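Side-chain contact in maleylpyruvate isomerase (Ralstonia sp., PDB 2V6K), which catalyses the glutathione-dependent isomerisation of maleylpyruvate to fumarylpyruvate in naphthalene degradation, working as a homodimeric zeta-class glutathione transferase: residues Trp73-Tyr78 and Ala82-Asp87. Residues are numbered along the deposited sequence; the frame is centred on the assembly and turned at random.
Sequences WLEEQY and ALLPAD
Glu-75 OE1 is gripped twice: it accepts a hydrogen bond of 2.7 Å from the backbone N of Leu-83 and forms a salt bridge with Lys-24 NZ of helix 12-24. The amide meets the syn side of the carboxylate, in a nearly straight bond (N-H...O 162°) that comes in 35° out of the carboxylate plane. Glu-75 OE2 takes a longer, weak hydrogen bond (3.3 Å) from the next amide, Leu-84 N, so the carboxylate spans two successive backbone N-H groups. The first bond of the side chain points toward the loop, CG lies opposite the backbone N (chi1 170°), and a bend at chi2 then sets the carboxylate against the two amides. Leu-83 CB lies beside the carboxylate, 3.4 Å from Glu-75 OE1. Farther back along the chain, Leu-84 CD1 touches the methylene Glu-75 CG at 4.0 Å. Lys-24 NZ also hydrogen-bonds to the carbonyl O of Tyr-78, where the chain leaves the helix, and its positive charge probably stabilises the ionised glutamate. The Leu-83 side chain packs on Leu-23 and Lys-24, whereas Leu-84 packs on Val-94 and Arg-95 of helix 88-104. The glutamate thus ties the last turn of helix 67-77 to the interdomain linker of the glutathione transferase fold, which leads from the thioredoxin-like N-terminal domain to the first helix of the all-helical C-terminal domain.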
loop_
_atom_site.group_PDB
_atom_site.type_symbol
_atom_site.label_atom_id
_atom_site.label_comp_id
_atom_site.label_asym_id
_atom_site.label_seq_id
_atom_site.Cartn_x
_atom_site.Cartn_y
_atom_site.Cartn_z
ATOM N N TRP A 73 4.378 12.807 4.286
ATOM C CA TRP A 73 4.611 14.240 4.080
ATOM C C TRP A 73 4.272 15.050 5.337
ATOM O O TRP A 73 5.054 15.911 5.752
ATOM C CB TRP A 73 3.833 14.707 2.844
ATOM C CG TRP A 73 3.885 16.173 2.520
ATOM C CD1 TRP A 73 4.825 16.819 1.770
ATOM C CD2 TRP A 73 2.930 17.167 2.910
ATOM N NE1 TRP A 73 4.520 18.159 1.680
ATOM C CE2 TRP A 73 3.360 18.396 2.371
ATOM C CE3 TRP A 73 1.748 17.133 3.667
ATOM C CZ2 TRP A 73 2.656 19.589 2.570
ATOM C CZ3 TRP A 73 1.049 18.321 3.864
ATOM C CH2 TRP A 73 1.506 19.526 3.316
ATOM N N LEU A 74 3.127 14.760 5.956
ATOM C CA LEU A 74 2.749 15.418 7.212
ATOM C C LEU A 74 3.784 15.202 8.301
ATOM O O LEU A 74 4.103 16.130 9.043
ATOM C CB LEU A 74 1.398 14.911 7.716
ATOM C CG LEU A 74 0.151 15.350 6.962
ATOM C CD1 LEU A 74 -1.052 14.626 7.529
ATOM C CD2 LEU A 74 -0.043 16.857 7.090
ATOM N N GLU A 75 4.304 13.982 8.406
ATOM C CA GLU A 75 5.287 13.666 9.436
ATOM C C GLU A 75 6.539 14.530 9.291
ATOM O O GLU A 75 7.091 15.004 10.287
ATOM C CB GLU A 75 5.638 12.173 9.396
ATOM C CG GLU A 75 6.827 11.774 10.261
ATOM C CD GLU A 75 6.607 11.966 11.754
ATOM O OE1 GLU A 75 5.482 12.313 12.188
ATOM O OE2 GLU A 75 7.580 11.752 12.499
ATOM N N GLU A 76 6.967 14.750 8.052
ATOM C CA GLU A 76 8.171 15.530 7.777
ATOM C C GLU A 76 7.919 17.037 7.890
ATOM O O GLU A 76 8.779 17.787 8.359
ATOM C CB GLU A 76 8.723 15.159 6.396
ATOM C CG GLU A 76 10.111 15.715 6.085
ATOM C CD GLU A 76 10.084 16.798 5.026
ATOM O OE1 GLU A 76 9.258 17.730 5.137
ATOM O OE2 GLU A 76 10.894 16.717 4.076
ATOM N N GLN A 77 6.735 17.474 7.468
ATOM C CA GLN A 77 6.394 18.897 7.414
ATOM C C GLN A 77 6.009 19.478 8.767
ATOM O O GLN A 77 6.261 20.660 9.033
ATOM C CB GLN A 77 5.253 19.133 6.418
ATOM C CG GLN A 77 5.658 18.967 4.959
ATOM C CD GLN A 77 6.502 20.115 4.453
ATOM O OE1 GLN A 77 7.700 19.964 4.223
ATOM N NE2 GLN A 77 5.883 21.276 4.289
ATOM N N TYR A 78 5.388 18.651 9.604
ATOM C CA TYR A 78 4.881 19.056 10.909
ATOM C C TYR A 78 5.463 18.107 11.945
ATOM O O TYR A 78 4.852 17.099 12.273
ATOM C CB TYR A 78 3.350 18.992 10.923
ATOM C CG TYR A 78 2.715 19.889 9.896
ATOM C CD1 TYR A 78 2.578 21.257 10.128
ATOM C CD2 TYR A 78 2.254 19.373 8.684
ATOM C CE1 TYR A 78 1.993 22.089 9.184
ATOM C CE2 TYR A 78 1.677 20.196 7.732
ATOM C CZ TYR A 78 1.547 21.550 7.989
ATOM O OH TYR A 78 0.968 22.371 7.051
ATOM N N ALA A 82 5.820 13.476 16.911
ATOM C CA ALA A 82 6.330 12.526 15.930
ATOM C C ALA A 82 5.395 11.329 15.793
ATOM O O ALA A 82 4.982 10.741 16.798
ATOM C CB ALA A 82 7.722 12.064 16.313
ATOM N N LEU A 83 5.065 10.980 14.551
ATOM C CA LEU A 83 4.268 9.781 14.263
ATOM C C LEU A 83 5.119 8.621 13.751
ATOM O O LEU A 83 4.608 7.532 13.488
ATOM C CB LEU A 83 3.147 10.101 13.273
ATOM C CG LEU A 83 2.175 11.200 13.713
ATOM C CD1 LEU A 83 1.087 11.395 12.675
ATOM C CD2 LEU A 83 1.561 10.902 15.082
ATOM N N LEU A 84 6.418 8.859 13.606
ATOM C CA LEU A 84 7.369 7.798 13.293
ATOM C C LEU A 84 8.507 7.852 14.291
ATOM O O LEU A 84 8.906 8.937 14.709
ATOM C CB LEU A 84 7.925 7.958 11.882
ATOM C CG LEU A 84 6.993 7.517 10.756
ATOM C CD1 LEU A 84 7.579 7.891 9.403
ATOM C CD2 LEU A 84 6.727 6.011 10.830
ATOM N N PRO A 85 9.031 6.682 14.693
ATOM C CA PRO A 85 10.193 6.706 15.577
ATOM C C PRO A 85 11.453 7.166 14.852
ATOM O O PRO A 85 11.469 7.261 13.622
ATOM C CB PRO A 85 10.323 5.256 16.053
ATOM C CG PRO A 85 9.537 4.451 15.126
ATOM C CD PRO A 85 8.576 5.317 14.379
ATOM N N ALA A 86 12.495 7.453 15.621
ATOM C CA ALA A 86 13.717 8.037 15.084
ATOM C C ALA A 86 14.707 7.004 14.551
ATOM O O ALA A 86 15.564 7.336 13.728
ATOM C CB ALA A 86 14.375 8.913 16.134
ATOM N N ASP A 87 14.590 5.760 15.015
ATOM C CA ASP A 87 15.554 4.709 14.678
ATOM C C ASP A 87 15.099 3.889 13.479
ATOM O O ASP A 87 13.903 3.668 13.292
ATOM C CB ASP A 87 15.810 3.802 15.885
ATOM C CG ASP A 87 14.569 3.050 16.327
ATOM O OD1 ASP A 87 13.588 3.704 16.742
ATOM O OD2 ASP A 87 14.577 1.802 16.261
#